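Local coordinates for protein putative aldehyde dehydrogenase (Burkholderia cenocepacia, PDB 4YWE) that probably oxidises aldehydes with NAD or NADP as electron acceptor and binds calcium and magnesium ions, at residues S189-A194 against L207-G212; G416-I421 against Q440-N445. One frame throughout, in Å; residues are numbered along the deposited sequence.

Contact 1: residues S189-A194 against L207-G212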
loop_
_atom_site.group_PDB
_atom_site.type_symbol
_atom_site.label_atom_id
_atom_site.label_comp_id
_atom_site.label_asym_id
_atom_site.label_seq_id
_atom_site.Cartn_x
_atom_site.Cartn_y
_atom_site.Cartn_z
ATOM N N SER A 189 36.596 -7.336 1.907
ATOM C CA SER A 189 35.598 -7.754 0.930
ATOM C C SER A 189 34.827 -6.552 0.398
ATOM O O SER A 189 34.568 -6.452 -0.801
ATOM C CB SER A 189 34.634 -8.772 1.542
ATOM O OG SER A 189 33.866 -8.188 2.580
ATOM N N VAL A 190 34.477 -5.637 1.297
ATOM C CA VAL A 190 33.710 -4.444 0.952
ATOM C C VAL A 190 34.451 -3.578 -0.065
ATOM O O VAL A 190 33.842 -3.033 -0.988
ATOM C CB VAL A 190 33.372 -3.631 2.219
ATOM C CG1 VAL A 190 32.893 -2.231 1.857
ATOM C CG2 VAL A 190 32.330 -4.360 3.054
ATOM N N LEU A 191 35.764 -3.460 0.106
ATOM C CA LEU A 191 36.597 -2.686 -0.810
ATOM C C LEU A 191 36.528 -3.236 -2.234
ATOM O O LEU A 191 36.509 -2.476 -3.203
ATOM C CB LEU A 191 38.048 -2.670 -0.327
ATOM C CG LEU A 191 38.295 -2.065 1.056
ATOM C CD1 LEU A 191 39.735 -2.282 1.489
ATOM C CD2 LEU A 191 37.951 -0.585 1.058
ATOM N N ARG A 192 36.494 -4.559 -2.354
ATOM C CA ARG A 192 36.428 -5.210 -3.658
ATOM C C ARG A 192 35.051 -5.023 -4.290
ATOM O O ARG A 192 34.925 -4.927 -5.511
ATOM C CB ARG A 192 36.757 -6.700 -3.530
ATOM C CG ARG A 192 36.815 -7.440 -4.857
ATOM C CD ARG A 192 37.861 -6.832 -5.778
ATOM N NE ARG A 192 37.928 -7.526 -7.061
ATOM C CZ ARG A 192 37.296 -7.127 -8.160
ATOM N NH1 ARG A 192 36.546 -6.034 -8.135
ATOM N NH2 ARG A 192 37.414 -7.820 -9.285
ATOM N N VAL A 193 34.023 -4.969 -3.449
ATOM C CA VAL A 193 32.654 -4.774 -3.914
ATOM C C VAL A 193 32.509 -3.392 -4.541
ATOM O O VAL A 193 31.793 -3.219 -5.529
ATOM C CB VAL A 193 31.647 -4.971 -2.763
ATOM C CG1 VAL A 193 30.236 -4.616 -3.211
ATOM C CG2 VAL A 193 31.704 -6.402 -2.254
ATOM N N ALA A 194 33.205 -2.414 -3.966
ATOM C CA ALA A 194 33.178 -1.046 -4.469
ATOM C C ALA A 194 33.703 -0.977 -5.900
ATOM O O ALA A 194 33.200 -0.203 -6.716
ATOM C CB ALA A 194 33.988 -0.133 -3.563
ATOM N N LEU A 207 29.240 5.924 -4.112
ATOM C CA LEU A 207 29.680 5.020 -3.060
ATOM C C LEU A 207 31.092 5.388 -2.619
ATOM O O LEU A 207 32.010 5.454 -3.438
ATOM C CB LEU A 207 29.633 3.566 -3.533
ATOM C CG LEU A 207 30.133 2.517 -2.538
ATOM C CD1 LEU A 207 29.317 2.558 -1.252
ATOM C CD2 LEU A 207 30.094 1.127 -3.159
ATOM N N ASN A 208 31.257 5.635 -1.323
ATOM C CA ASN A 208 32.553 6.004 -0.769
ATOM C C ASN A 208 32.891 5.121 0.426
ATOM O O ASN A 208 32.058 4.911 1.307
ATOM C CB ASN A 208 32.569 7.477 -0.355
ATOM C CG ASN A 208 32.195 8.406 -1.492
ATOM O OD1 ASN A 208 33.038 8.777 -2.309
ATOM N ND2 ASN A 208 30.924 8.789 -1.550
ATOM N N ILE A 209 34.115 4.605 0.448
ATOM C CA ILE A 209 34.551 3.731 1.528
ATOM C C ILE A 209 35.720 4.359 2.274
ATOM O O ILE A 209 36.738 4.702 1.671
ATOM C CB ILE A 209 34.939 2.337 1.002
ATOM C CG1 ILE A 209 33.940 1.849 -0.050
ATOM C CG2 ILE A 209 35.045 1.350 2.154
ATOM C CD1 ILE A 209 32.559 1.571 0.492
ATOM N N VAL A 210 35.573 4.512 3.585
ATOM C CA VAL A 210 36.661 5.008 4.420
ATOM C C VAL A 210 36.953 4.006 5.529
ATOM O O VAL A 210 36.191 3.889 6.488
ATOM C CB VAL A 210 36.338 6.394 5.008
ATOM C CG1 VAL A 210 37.465 6.856 5.926
ATOM C CG2 VAL A 210 36.109 7.403 3.895
ATOM N N THR A 211 38.056 3.279 5.389
ATOM C CA THR A 211 38.474 2.326 6.409
ATOM C C THR A 211 39.073 3.066 7.598
ATOM O O THR A 211 39.445 4.230 7.481
ATOM C CB THR A 211 39.502 1.318 5.865
ATOM O OG1 THR A 211 40.642 2.023 5.354
ATOM C CG2 THR A 211 38.890 0.481 4.754
ATOM N N GLY A 212 39.160 2.393 8.739
ATOM C CA GLY A 212 39.729 2.998 9.928
ATOM C C GLY A 212 39.090 2.540 11.223
ATOM O O GLY A 212 38.155 1.737 11.218
#
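Two torsions set Ile209 against the helix: chi1 of -42° leaves CG1 beside its own backbone N, and chi2 of -67° folds CD1 over, while CG2 stands anti to that N. The three carbons thus spread beneath helix 188-200, which with strands 177-182 and 207-209 forms a beta-alpha-beta crossover of what is, by family, the Rossmann-like nucleotide-binding domain. The branches of Ile209 reach three helix residues. Ile209 CG2 meets Leu191 CD2 at 3.7 Å. Val190 CG1 lies against both Ile209 CG2 and Ile209 CD1, 4.1 Å from the latter. Ile209 CG1 faces Ala194 CB at 4.0 Å. Helix and strand run roughly antiparallel, 149° between their directions, their segment axes 9.4 Å apart at closest approach. Ala194, one turn on from Val190, also meets the strand at Leu207, whose CD2 comes within 4.1 Å of Ala194 CB. No hydrogen bond joins the segments; the contact is a largely buried meeting of aliphatic groups, with Phe15 of strand 14-16 touching both Ala194 and Ile209. Beyond the strand end, Thr211 divides its two branches: OG1 bonds to the carbonyl of Ala44, while the side chains of Leu191 and Thr211 cross at about a right angle, with Leu191 CD2 4.0 Å from Thr211 CG2.

Contact 2: residues G416-I421 against Q440-N445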
loop_
_atom_site.group_PDB
_atom_site.type_symbol
_atom_site.label_atom_id
_atom_site.label_comp_id
_atom_site.label_asym_id
_atom_site.label_seq_id
_atom_site.Cartn_x
_atom_site.Cartn_y
_atom_site.Cartn_z
ATOM N N GLY A 416 15.581 -8.069 22.019
ATOM C CA GLY A 416 14.399 -8.512 21.303
ATOM C C GLY A 416 14.593 -8.346 19.810
ATOM O O GLY A 416 14.209 -7.329 19.236
ATOM N N LEU A 417 15.195 -9.349 19.178
ATOM C CA LEU A 417 15.573 -9.243 17.775
ATOM C C LEU A 417 14.881 -10.298 16.915
ATOM O O LEU A 417 14.184 -9.967 15.953
ATOM C CB LEU A 417 17.094 -9.361 17.634
ATOM C CG LEU A 417 17.688 -9.114 16.247
ATOM C CD1 LEU A 417 17.282 -7.746 15.732
ATOM C CD2 LEU A 417 19.202 -9.239 16.288
ATOM N N VAL A 418 15.079 -11.565 17.267
ATOM C CA VAL A 418 14.516 -12.687 16.523
ATOM C C VAL A 418 14.044 -13.755 17.513
ATOM O O VAL A 418 14.605 -13.886 18.599
ATOM C CB VAL A 418 15.551 -13.254 15.509
ATOM C CG1 VAL A 418 15.163 -14.642 15.018
ATOM C CG2 VAL A 418 15.724 -12.305 14.328
ATOM N N ALA A 419 12.997 -14.493 17.157
ATOM C CA ALA A 419 12.561 -15.622 17.969
ATOM C C ALA A 419 12.124 -16.790 17.089
ATOM O O ALA A 419 11.514 -16.593 16.038
ATOM C CB ALA A 419 11.435 -15.206 18.898
ATOM N N GLY A 420 12.450 -18.003 17.522
ATOM C CA GLY A 420 12.048 -19.205 16.813
ATOM C C GLY A 420 11.052 -20.038 17.596
ATOM O O GLY A 420 11.214 -20.248 18.799
ATOM N N ILE A 421 10.015 -20.514 16.913
ATOM C CA ILE A 421 8.977 -21.322 17.545
ATOM C C ILE A 421 8.935 -22.715 16.929
ATOM O O ILE A 421 8.757 -22.860 15.720
ATOM C CB ILE A 421 7.598 -20.650 17.429
ATOM C CG1 ILE A 421 7.594 -19.293 18.136
ATOM C CG2 ILE A 421 6.518 -21.555 18.001
ATOM C CD1 ILE A 421 6.297 -18.526 17.968
ATOM N N GLN A 440 11.423 -10.302 14.172
ATOM C CA GLN A 440 11.109 -11.481 13.372
ATOM C C GLN A 440 10.733 -12.674 14.242
ATOM O O GLN A 440 11.349 -12.920 15.280
ATOM C CB GLN A 440 12.291 -11.858 12.477
ATOM C CG GLN A 440 12.562 -10.884 11.346
ATOM C CD GLN A 440 13.757 -11.289 10.510
ATOM O OE1 GLN A 440 14.597 -12.076 10.946
ATOM N NE2 GLN A 440 13.840 -10.757 9.297
ATOM N N VAL A 441 9.714 -13.411 13.813
ATOM C CA VAL A 441 9.349 -14.664 14.459
ATOM C C VAL A 441 9.330 -15.770 13.409
ATOM O O VAL A 441 8.666 -15.650 12.380
ATOM C CB VAL A 441 7.991 -14.565 15.179
ATOM C CG1 VAL A 441 7.642 -15.892 15.827
ATOM C CG2 VAL A 441 8.016 -13.454 16.219
ATOM N N PHE A 442 10.071 -16.841 13.666
ATOM C CA PHE A 442 10.133 -17.956 12.729
ATOM C C PHE A 442 9.403 -19.172 13.282
ATOM O O PHE A 442 9.649 -19.598 14.411
ATOM C CB PHE A 442 11.588 -18.304 12.404
ATOM C CG PHE A 442 12.333 -17.200 11.709
ATOM C CD1 PHE A 442 12.277 -17.070 10.331
ATOM C CD2 PHE A 442 13.086 -16.291 12.433
ATOM C CE1 PHE A 442 12.960 -16.055 9.688
ATOM C CE2 PHE A 442 13.772 -15.273 11.796
ATOM C CZ PHE A 442 13.709 -15.156 10.422
ATOM N N ILE A 443 8.499 -19.722 12.480
ATOM C CA ILE A 443 7.714 -20.879 12.887
ATOM C C ILE A 443 8.245 -22.139 12.216
ATOM O O ILE A 443 8.213 -22.260 10.988
ATOM C CB ILE A 443 6.224 -20.674 12.575
ATOM C CG1 ILE A 443 5.678 -19.485 13.369
ATOM C CG2 ILE A 443 5.435 -21.937 12.883
ATOM C CD1 ILE A 443 4.200 -19.236 13.166
ATOM N N ASN A 444 8.735 -23.066 13.038
ATOM C CA ASN A 444 9.297 -24.334 12.576
ATOM C C ASN A 444 10.432 -24.121 11.575
ATOM O O ASN A 444 10.620 -24.904 10.643
ATOM C CB ASN A 444 8.202 -25.218 11.977
ATOM C CG ASN A 444 7.213 -25.701 13.024
ATOM O OD1 ASN A 444 7.574 -25.903 14.183
ATOM N ND2 ASN A 444 5.963 -25.885 12.620
ATOM N N ASN A 445 11.181 -23.045 11.791
ATOM C CA ASN A 445 12.406 -22.761 11.056
ATOM C C ASN A 445 13.153 -21.678 11.824
ATOM O O ASN A 445 12.742 -21.302 12.922
ATOM C CB ASN A 445 12.119 -22.318 9.618
ATOM C CG ASN A 445 11.522 -20.927 9.540
ATOM O OD1 ASN A 445 12.165 -19.991 9.065
ATOM N ND2 ASN A 445 10.282 -20.786 9.996
#
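Strands 418-422 and 440-443 are a parallel pair linked through helix 426-435 in a beta-alpha-beta crossover, in the large mixed sheet of what is, by family, the catalytic domain. Ala419 and Ile421 carry the ladder, each using its N-H and C=O toward segment 440-445. Ala419 N gives to Gln440 O, and Ala419 O takes Phe442 N at 2.8 Å. Ile421 N then reaches Phe442 O at 2.7 Å. Next, Ile421 O receives Asn444 N with an N-H...O angle of 170°. At the opening end the bond from Gln440 N to Leu417 O is weak, 3.3 Å long. Side chains divide between the faces. On one, Val418 CG1 comes to the edge of the Phe442 ring, in its plane and 3.6 Å from Phe442 CE2, because CG1 stands anti to the backbone N (chi1 163°); Val418 CG2 meets Gln440 OE1, whose chain runs alongside. The amide of Gln440 is tied further on, through NE2 to the carbonyl of Pro455. On the other face Ile421 CD1 packs on Val441 CG1 at 3.7 Å, under Leu432 and Ala433 of the helix. Past the strand, Asn445 ND2 turns back to Ile443 O, 2.7 Å away but well above the carbonyl plane, and also bonds Ala483 O of the second subunit. Residues Gln440 to Ile443 pair in parallel with a strand of that subunit, continuing the sheet across the interface. Leu417, at the other end, lies about 5 Å by side chain from Glu256, the predicted active-site residue. The ladder is thus short and straight toward Ile421 but long and bent (150°) at Leu417, which implies tighter pairing at the end running on to Asn444, while the backbone polar atoms of Ala419 and Ile421 are satisfied in a buried setting.

Overall arrangement
Both contacts are buried and both belong to beta-alpha-beta units, yet they lie on opposite sides of the chain's centre, with centres 32 Å apart and nearest atoms about 19 Å apart. They share no element: contact 1 joins the helix of its unit to the second strand, whereas contact 2 joins the two strands that such a helix connects. The chemistry follows. Helix against sheet is held by aliphatic contacts alone, while strand against strand is held chiefly by backbone hydrogen bonds, with side chains supplementing them on each face. Contact 1 stays within one subunit; contact 2 reaches the subunit interface, where its sheet continues into another chain.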